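Long-range contact in reticulocyte binding protein (Streptococcus agalactiae COH1, PDB 3FAW), which is a cell-wall-anchored pullulanase that probably hydrolyses alpha-1,6-glucosidic branch linkages in pullulan, glycogen and related alpha-glucans: residues S152-S157 with I404-Y409. Sequence-based numbering, arbitrary orientation.
Sequences SPSADS and IEPNYY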
# COMPACT_ATOMS: atom_id res chain seq x y z
N SER A 152 0.28 28.01 4.24
CA SER A 152 -1.13 28.26 4.57
C SER A 152 -1.57 29.65 4.09
O SER A 152 -1.73 30.57 4.89
CB SER A 152 -1.37 28.11 6.08
OG SER A 152 -2.75 28.19 6.39
N PRO A 153 -1.79 29.81 2.77
CA PRO A 153 -1.92 31.14 2.19
C PRO A 153 -3.16 31.95 2.59
O PRO A 153 -3.13 33.17 2.48
CB PRO A 153 -1.91 30.86 0.68
CG PRO A 153 -2.40 29.48 0.54
CD PRO A 153 -1.95 28.75 1.76
N SER A 154 -4.23 31.29 3.05
CA SER A 154 -5.48 31.98 3.40
C SER A 154 -5.57 32.36 4.88
O SER A 154 -6.56 32.96 5.31
CB SER A 154 -6.69 31.12 3.02
OG SER A 154 -6.78 29.96 3.83
N ALA A 155 -4.54 32.03 5.67
CA ALA A 155 -4.53 32.33 7.11
C ALA A 155 -4.36 33.83 7.42
O ALA A 155 -3.58 34.51 6.76
CB ALA A 155 -3.42 31.54 7.81
N ASP A 156 -5.10 34.32 8.41
CA ASP A 156 -4.89 35.68 8.95
C ASP A 156 -3.66 35.71 9.86
O ASP A 156 -2.90 36.69 9.87
CB ASP A 156 -6.10 36.14 9.78
CG ASP A 156 -7.34 36.34 8.94
OD1 ASP A 156 -7.23 36.50 7.71
OD2 ASP A 156 -8.45 36.34 9.53
N SER A 157 -3.47 34.64 10.63
CA SER A 157 -2.33 34.52 11.52
C SER A 157 -2.04 33.05 11.82
O SER A 157 -2.95 32.22 11.79
CB SER A 157 -2.59 35.27 12.82
OG SER A 157 -3.67 34.68 13.54
N ILE A 404 -5.85 23.15 7.78
CA ILE A 404 -4.64 23.92 7.46
C ILE A 404 -4.93 24.95 6.38
O ILE A 404 -4.62 26.13 6.54
CB ILE A 404 -3.49 23.00 6.99
CG1 ILE A 404 -3.13 21.98 8.08
CG2 ILE A 404 -2.26 23.84 6.63
CD1 ILE A 404 -2.08 20.97 7.67
N GLU A 405 -5.52 24.48 5.29
CA GLU A 405 -5.91 25.34 4.17
C GLU A 405 -7.18 24.76 3.57
O GLU A 405 -7.15 23.66 3.02
CB GLU A 405 -4.79 25.40 3.12
CG GLU A 405 -5.12 26.20 1.85
CD GLU A 405 -5.40 27.68 2.10
OE1 GLU A 405 -4.88 28.25 3.08
OE2 GLU A 405 -6.12 28.28 1.28
N PRO A 406 -8.30 25.49 3.66
CA PRO A 406 -9.55 24.94 3.14
C PRO A 406 -9.60 24.99 1.62
O PRO A 406 -8.92 25.81 0.99
CB PRO A 406 -10.62 25.85 3.76
CG PRO A 406 -9.93 27.15 3.97
CD PRO A 406 -8.48 26.83 4.24
N ASN A 407 -10.41 24.11 1.03
CA ASN A 407 -10.63 24.09 -0.41
C ASN A 407 -9.31 24.07 -1.19
O ASN A 407 -9.06 24.94 -2.02
CB ASN A 407 -11.47 25.31 -0.84
CG ASN A 407 -12.64 25.57 0.09
OD1 ASN A 407 -13.63 24.84 0.07
ND2 ASN A 407 -12.53 26.61 0.90
N TYR A 408 -8.46 23.08 -0.92
CA TYR A 408 -7.23 22.93 -1.71
C TYR A 408 -6.64 21.51 -1.74
O TYR A 408 -6.48 20.92 -2.81
CB TYR A 408 -6.13 23.91 -1.26
CG TYR A 408 -4.88 23.66 -2.05
CD1 TYR A 408 -4.70 24.25 -3.29
CD2 TYR A 408 -3.91 22.77 -1.59
CE1 TYR A 408 -3.58 24.00 -4.05
CE2 TYR A 408 -2.79 22.50 -2.34
CZ TYR A 408 -2.62 23.11 -3.57
OH TYR A 408 -1.50 22.85 -4.32
N TYR A 409 -6.26 21.00 -0.57
CA TYR A 409 -5.45 19.78 -0.46
C TYR A 409 -6.14 18.53 -1.01
O TYR A 409 -5.49 17.65 -1.59
CB TYR A 409 -5.04 19.51 0.99
CG TYR A 409 -3.79 20.23 1.45
CD1 TYR A 409 -2.55 19.91 0.92
CD2 TYR A 409 -3.85 21.22 2.44
CE1 TYR A 409 -1.39 20.55 1.35
CE2 TYR A 409 -2.70 21.87 2.87
CZ TYR A 409 -1.48 21.52 2.32
OH TYR A 409 -0.34 22.15 2.76
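The carboxylate of Glu405 is a flat group held between two prolines: the ring of Pro153 lies over one face, while Pro406 CD stands almost straight above Glu405 CD on the opposite face. Ser154 N comes in at the oxygen edge, displaced to the Pro153 side of the plane; the hydroxyl of Ser154 lies out past the oxygens on the Pro406 side, though its place is doubtful because the residue has two conformers. The setting is a type I beta turn from Ser152 to Ala155 in the carbohydrate-binding module 48, a beta-sandwich domain, pressed against the catalytic alpha-amylase barrel domain at the loop between helix 399-402 and strand 420-421. It is a worked example of how one buried acid can tie two domains of a multidomain glycosidase together.

On the face it covers, Pro153 crosses the glutamate side chain obliquely. Its CD comes within 3.3 Å of Glu405 OE1 and sits 3.6 Å from Glu405 CD. At the oxygen edge, Ser154 N gives a fairly straight hydrogen bond to Glu405 OE1 (3.1 Å, 156°), arriving on the syn side and 22° out of the carboxylate plane. Glu405 CG stands anti to the backbone N, and a bend at chi2 (63°) brings CD up beside Pro153 CD.

The second oxygen serves a third element: Glu405 OE2 forms a salt bridge with Lys125 of helix 122-129, whose Tyr129 also touches Pro153. That lysine charge probably favours the ionised carboxylate in this buried place. Farther along the loop, the ring of Tyr408 meets Trp151 and its hydroxyl is hydrogen-bonded to Asp126. The turn itself is closed by Ala155 N to Ser152 O, an oxygen also bonded by Trp185. Beside it, Ser152 OG lies 2.8 Å from Ile404 O.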